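Beta-glucosidase from Saccharopolyspora erythraea probably hydrolyses terminal, non-reducing beta-D-glucosyl residues, releasing beta-D-glucose, as a member of glycosyl hydrolase family 3. Local coordinates of one contact, PDB 5M6G (chain A, 1.83 Å), residues 127-132 and 176-181, beside the matching contact of the related Exo-1,3/1,4-beta-glucanase from Pseudoalteromonas sp., PDB 3USZ (chain B, 2.10 Å), residues 108-113 and 157-162. Both blocks share one frame: the second was fitted to the first on N, CA, C and O of the twelve residues, RMSD 0.82 Å. Numbering follows each deposited sequence.

Structure 1 (5M6G); sequences GVDAVH and WSFAPC. With SOR (sorbitol), chain C.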
loop_
_atom_site.group_PDB
_atom_site.type_symbol
_atom_site.label_atom_id
_atom_site.label_comp_id
_atom_site.label_asym_id
_atom_site.label_seq_id
_atom_site.Cartn_x
_atom_site.Cartn_y
_atom_site.Cartn_z
ATOM N N GLY A 127 6.661 -10.742 -7.322
ATOM C CA GLY A 127 5.818 -9.691 -6.768
ATOM C C GLY A 127 6.083 -9.401 -5.302
ATOM O O GLY A 127 6.601 -10.257 -4.578
ATOM N N VAL A 128 5.738 -8.196 -4.848
ATOM C CA VAL A 128 5.993 -7.793 -3.472
ATOM C C VAL A 128 5.040 -6.653 -3.148
ATOM O O VAL A 128 4.581 -5.940 -4.040
ATOM C CB VAL A 128 7.472 -7.361 -3.292
ATOM C CG1 VAL A 128 7.734 -6.017 -3.964
ATOM C CG2 VAL A 128 7.843 -7.294 -1.827
ATOM N N ASP A 129 4.764 -6.455 -1.861
ATOM C CA ASP A 129 4.066 -5.245 -1.415
ATOM C C ASP A 129 5.093 -4.130 -1.254
ATOM O O ASP A 129 5.783 -4.045 -0.237
ATOM C CB ASP A 129 3.319 -5.474 -0.106
ATOM C CG ASP A 129 2.203 -6.489 -0.239
ATOM O OD1 ASP A 129 1.123 -6.130 -0.766
ATOM O OD2 ASP A 129 2.411 -7.642 0.193
ATOM N N ALA A 130 5.227 -3.292 -2.275
ATOM C CA ALA A 130 5.969 -2.042 -2.159
ATOM C C ALA A 130 4.916 -0.941 -2.185
ATOM O O ALA A 130 4.670 -0.319 -3.219
ATOM C CB ALA A 130 7.015 -1.882 -3.278
ATOM N N VAL A 131 4.280 -0.715 -1.024
ATOM C CA VAL A 131 3.087 0.131 -0.939
ATOM C C VAL A 131 3.350 1.523 -0.353
ATOM O O VAL A 131 2.452 2.380 -0.403
ATOM C CB VAL A 131 1.973 -0.569 -0.131
ATOM C CG1 VAL A 131 1.552 -1.842 -0.828
ATOM C CG2 VAL A 131 2.450 -0.875 1.286
ATOM N N HIS A 132 4.531 1.772 0.225
ATOM C CA HIS A 132 4.925 3.145 0.549
ATOM C C HIS A 132 6.456 3.158 0.530
ATOM O O HIS A 132 7.143 3.367 1.529
ATOM C CB HIS A 132 4.330 3.678 1.859
ATOM C CG HIS A 132 4.685 2.900 3.098
ATOM N ND1 HIS A 132 4.876 3.512 4.322
ATOM C CD2 HIS A 132 4.832 1.573 3.317
ATOM C CE1 HIS A 132 5.123 2.594 5.239
ATOM N NE2 HIS A 132 5.115 1.409 4.652
ATOM N N TRP A 176 7.305 -6.233 -9.835
ATOM C CA TRP A 176 5.856 -6.124 -9.702
ATOM C C TRP A 176 5.541 -5.772 -8.261
ATOM O O TRP A 176 5.909 -6.524 -7.354
ATOM C CB TRP A 176 5.223 -7.467 -10.115
ATOM C CG TRP A 176 3.728 -7.609 -10.028
ATOM C CD1 TRP A 176 2.791 -6.632 -9.786
ATOM C CD2 TRP A 176 3.001 -8.838 -10.182
ATOM N NE1 TRP A 176 1.518 -7.191 -9.795
ATOM C CE2 TRP A 176 1.627 -8.541 -10.025
ATOM C CE3 TRP A 176 3.385 -10.165 -10.440
ATOM C CZ2 TRP A 176 0.635 -9.523 -10.127
ATOM C CZ3 TRP A 176 2.400 -11.140 -10.541
ATOM C CH2 TRP A 176 1.039 -10.813 -10.387
ATOM N N SER A 177 4.908 -4.620 -8.046
ATOM C CA SER A 177 4.456 -4.223 -6.721
ATOM C C SER A 177 2.943 -4.327 -6.640
ATOM O O SER A 177 2.238 -3.988 -7.595
ATOM C CB SER A 177 4.876 -2.794 -6.371
ATOM O OG SER A 177 4.375 -2.440 -5.090
ATOM N N PHE A 178 2.450 -4.790 -5.491
ATOM C CA PHE A 178 1.013 -4.847 -5.224
ATOM C C PHE A 178 0.572 -3.474 -4.713
ATOM O O PHE A 178 0.232 -3.279 -3.548
ATOM C CB PHE A 178 0.704 -5.966 -4.237
ATOM C CG PHE A 178 1.265 -7.323 -4.657
ATOM C CD1 PHE A 178 1.106 -7.787 -5.954
ATOM C CD2 PHE A 178 1.951 -8.120 -3.747
ATOM C CE1 PHE A 178 1.621 -9.033 -6.336
ATOM C CE2 PHE A 178 2.464 -9.357 -4.114
ATOM C CZ PHE A 178 2.304 -9.817 -5.416
ATOM N N ALA A 179 0.608 -2.508 -5.627
ATOM C CA ALA A 179 0.346 -1.103 -5.331
ATOM C C ALA A 179 -0.008 -0.398 -6.637
ATOM O O ALA A 179 0.541 -0.741 -7.692
ATOM C CB ALA A 179 1.580 -0.440 -4.669
ATOM N N PRO A 180 -0.881 0.618 -6.579
ATOM C CA PRO A 180 -1.504 1.211 -5.382
ATOM C C PRO A 180 -2.847 0.613 -4.955
ATOM O O PRO A 180 -3.610 0.126 -5.799
ATOM C CB PRO A 180 -1.718 2.663 -5.807
ATOM C CG PRO A 180 -2.060 2.547 -7.271
ATOM C CD PRO A 180 -1.090 1.461 -7.772
ATOM N N CYS A 181 -3.135 0.662 -3.656
ATOM C CA CYS A 181 -4.518 0.520 -3.207
ATOM C C CYS A 181 -5.319 1.708 -3.730
ATOM O O CYS A 181 -5.060 2.851 -3.337
ATOM C CB CYS A 181 -4.620 0.460 -1.672
ATOM S SG CYS A 181 -6.183 -0.285 -0.958
HETATM C C1 SOR C . -2.991 -7.092 -0.205
HETATM C C2 SOR C . -1.552 -7.575 -0.157
HETATM C C3 SOR C . -1.519 -8.964 0.474
HETATM C C4 SOR C . -0.099 -9.352 0.876
HETATM C C5 SOR C . -0.057 -10.419 1.973
HETATM C C6 SOR C . 1.359 -10.463 2.539
HETATM O O1 SOR C . -3.041 -5.687 -0.255
HETATM O O2 SOR C . -1.018 -7.620 -1.468
HETATM O O3 SOR C . -2.018 -9.885 -0.460
HETATM O O4 SOR C . 0.608 -9.812 -0.258
HETATM O O5 SOR C . -0.996 -10.158 3.009
HETATM O O6 SOR C . 1.371 -11.117 3.791
#

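Structure 2 (3USZ); sequences GTDAMH and WSFAPT.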
loop_
_atom_site.group_PDB
_atom_site.type_symbol
_atom_site.label_atom_id
_atom_site.label_comp_id
_atom_site.label_asym_id
_atom_site.label_seq_id
_atom_site.Cartn_x
_atom_site.Cartn_y
_atom_site.Cartn_z
ATOM N N GLY B 108 7.164 -11.249 -6.970
ATOM C CA GLY B 108 6.279 -10.154 -6.611
ATOM C C GLY B 108 6.484 -9.641 -5.189
ATOM O O GLY B 108 7.007 -10.345 -4.325
ATOM N N THR B 109 6.063 -8.407 -4.943
ATOM C CA THR B 109 6.252 -7.787 -3.639
ATOM C C THR B 109 5.188 -6.713 -3.392
ATOM O O THR B 109 4.708 -6.076 -4.330
ATOM C CB THR B 109 7.678 -7.181 -3.518
ATOM O OG1 THR B 109 7.980 -6.890 -2.149
ATOM C CG2 THR B 109 7.805 -5.925 -4.353
ATOM N N ASP B 110 4.801 -6.525 -2.133
ATOM C CA ASP B 110 3.876 -5.445 -1.791
ATOM C C ASP B 110 4.675 -4.147 -1.618
ATOM O O ASP B 110 5.742 -4.145 -1.012
ATOM C CB ASP B 110 3.058 -5.783 -0.528
ATOM C CG ASP B 110 1.698 -5.071 -0.498
ATOM O OD1 ASP B 110 1.624 -3.892 -0.915
ATOM O OD2 ASP B 110 0.695 -5.691 -0.074
ATOM N N ALA B 111 4.181 -3.057 -2.198
ATOM C CA ALA B 111 4.859 -1.769 -2.121
ATOM C C ALA B 111 3.949 -0.744 -1.451
ATOM O O ALA B 111 3.295 0.052 -2.125
ATOM C CB ALA B 111 5.259 -1.302 -3.498
ATOM N N MET B 112 3.914 -0.771 -0.121
ATOM C CA MET B 112 2.951 0.016 0.650
ATOM C C MET B 112 3.188 1.528 0.634
ATOM O O MET B 112 2.241 2.302 0.678
ATOM C CB MET B 112 2.898 -0.499 2.087
ATOM C CG MET B 112 2.237 -1.865 2.194
ATOM S SD MET B 112 0.429 -1.744 2.028
ATOM C CE MET B 112 0.056 -3.485 2.232
ATOM N N HIS B 113 4.448 1.941 0.589
ATOM C CA HIS B 113 4.808 3.365 0.480
ATOM C C HIS B 113 6.253 3.440 0.049
ATOM O O HIS B 113 7.129 3.864 0.817
ATOM C CB HIS B 113 4.551 4.175 1.775
ATOM C CG HIS B 113 5.106 3.565 3.029
ATOM N ND1 HIS B 113 5.570 4.332 4.080
ATOM C CD2 HIS B 113 5.245 2.273 3.417
ATOM C CE1 HIS B 113 5.974 3.539 5.057
ATOM N NE2 HIS B 113 5.790 2.285 4.679
ATOM N N TRP B 157 7.277 -7.376 -10.240
ATOM C CA TRP B 157 5.851 -7.187 -10.007
ATOM C C TRP B 157 5.642 -6.570 -8.619
ATOM O O TRP B 157 6.054 -7.137 -7.609
ATOM C CB TRP B 157 5.153 -8.548 -10.175
ATOM C CG TRP B 157 3.677 -8.645 -9.810
ATOM C CD1 TRP B 157 2.776 -7.621 -9.681
ATOM C CD2 TRP B 157 2.959 -9.853 -9.512
ATOM N NE1 TRP B 157 1.537 -8.123 -9.323
ATOM C CE2 TRP B 157 1.630 -9.488 -9.208
ATOM C CE3 TRP B 157 3.316 -11.210 -9.470
ATOM C CZ2 TRP B 157 0.657 -10.429 -8.871
ATOM C CZ3 TRP B 157 2.355 -12.139 -9.134
ATOM C CH2 TRP B 157 1.036 -11.745 -8.837
ATOM N N SER B 158 5.028 -5.390 -8.574
ATOM C CA SER B 158 4.776 -4.715 -7.292
ATOM C C SER B 158 3.293 -4.430 -7.042
ATOM O O SER B 158 2.553 -4.092 -7.968
ATOM C CB SER B 158 5.563 -3.411 -7.222
ATOM O OG SER B 158 5.147 -2.526 -8.242
ATOM N N PHE B 159 2.861 -4.552 -5.789
ATOM C CA PHE B 159 1.456 -4.320 -5.450
ATOM C C PHE B 159 1.264 -2.861 -5.040
ATOM O O PHE B 159 1.693 -2.462 -3.964
ATOM C CB PHE B 159 0.982 -5.243 -4.311
ATOM C CG PHE B 159 1.360 -6.693 -4.482
ATOM C CD1 PHE B 159 1.480 -7.512 -3.371
ATOM C CD2 PHE B 159 1.570 -7.247 -5.742
ATOM C CE1 PHE B 159 1.818 -8.845 -3.507
ATOM C CE2 PHE B 159 1.916 -8.577 -5.883
ATOM C CZ PHE B 159 2.043 -9.379 -4.771
ATOM N N ALA B 160 0.634 -2.079 -5.910
ATOM C CA ALA B 160 0.372 -0.655 -5.686
ATOM C C ALA B 160 -0.321 -0.166 -6.952
ATOM O O ALA B 160 0.002 -0.637 -8.037
ATOM C CB ALA B 160 1.684 0.111 -5.466
ATOM N N PRO B 161 -1.272 0.773 -6.834
ATOM C CA PRO B 161 -1.722 1.494 -5.635
ATOM C C PRO B 161 -2.804 0.785 -4.826
ATOM O O PRO B 161 -3.451 -0.153 -5.298
ATOM C CB PRO B 161 -2.332 2.765 -6.224
ATOM C CG PRO B 161 -2.925 2.292 -7.543
ATOM C CD PRO B 161 -1.977 1.232 -8.048
ATOM N N THR B 162 -3.010 1.277 -3.610
ATOM C CA THR B 162 -4.133 0.892 -2.778
ATOM C C THR B 162 -5.222 1.908 -3.018
ATOM O O THR B 162 -5.016 3.100 -2.779
ATOM C CB THR B 162 -3.777 0.971 -1.285
ATOM O OG1 THR B 162 -2.840 -0.060 -0.955
ATOM C CG2 THR B 162 -5.022 0.813 -0.427
HETATM O O HOH W 1 -0.999 1.757 0.608
#

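Structure 1 (5M6G)
Phe178 lies along the backbone of 127-132, where parallel strands 125-128 and 176-177 run out at the sorbitol-binding end of the TIM-barrel-like family 3 domain. Its CB meets Asp129 OD1 (3.5 Å), CG and CD2 pass Val128 O, CE2 reaches Val128 N, and CZ ends 3.8 Å from Gly127 CA. Phe178 N donates to Val128 O at 2.8 Å. Val128 CG1 rests 3.9 Å from Trp176 O. With CG anti to the carbonyl carbon (chi1 -64°), Asp129 accepts from sorbitol: OD1 from O2 (2.7 Å) and OD2 from O4 (2.9 Å). Val131 sets CG1 3.3 Å from Phe178 O and against Ala179 CB. Ser177 CB meets Val128 O; OG, anti to N (chi1 178°), donates to Ala130 O at 2.8 Å, from above the carbonyl plane. Cys181 and Cys183 form a disulfide.

Structure 2 (3USZ)
The ring of Phe159 is laid against the backbone of Gly108 to Asp110. Its CB meets Asp110 OD1 (3.7 Å), CG passes Thr109 O, CD1 comes against Asp110 CA, CE1 nears Thr109 C, and CZ ends 4.5 Å from Gly108 C. Phe159 N donates to Thr109 O at 2.8 Å. Thr109 CG2 rests 3.9 Å from Trp157 O, while OG1 is hydrogen-bonded to Asn65 and Asn117. Asp110 holds CG anti to its own N (chi1 -153°), which sets OD2 3.8 Å from Phe159 CD1. The side chain of Met112 touches Arg173 and Glu176. Ser158 CB meets Thr109 O at 4.0 Å, with OG turned between N and the carbonyl carbon (chi1 62°). Ala111 N donates to Phe159 O at 3.1 Å, N-H...O angle 157°. Thr162 OG1 binds Lys215 and a water 3.0 Å away, which donates to Met112 O.

How the two compare
Both structures pair the two segments in parallel, with the bond from Phe178(A) N to Val128(A) O matched by Phe159(B) N to Thr109(B) O; the two phenylalanine side chains keep their place. Val128(A) stands against Thr109(B) almost atom for atom: CG1 and CG2 of the valine lie 0.4 and 0.5 Å apart from CG2 and OG1 of the threonine. Where structure 1 has a buried methyl, structure 2 has a hydroxyl, bonded to Asn65(B) and Asn117(B).

Asp129(A) and Asp110(B) differ in chi1, -64° against -153°; their CG atoms stand 1.5 Å apart, and Asp110(B) leaves the place of OD2 of Asp129(A). Sorbitol, held by both oxygens of Asp129(A), is modelled in structure 1 alone. At Val131(A) and Met112(B) the CA atoms are 1.6 Å and the CB atoms 2.4 Å apart after superposition. The contacts of Val131(A) CG1 with Phe178(A) O and Ala179(A) CB have no equivalent from Met112(B), whose SD and CE lack counterparts in the valine; Asp110(B) OD1 stands 2.1 Å apart from the place of that methyl.

Ser177(A) and Ser158(B) turn OG to places 3.2 Å apart, chi1 178° against 62°. The bond from Ser177(A) OG to Ala130(A) O is missing in structure 2, where Ala111(B) N instead bonds Phe159(B) O, a backbone link for a side-chain one. Cys181(A), in a disulfide, stands against Thr162(B), whose hydroxyl binds Lys215(B).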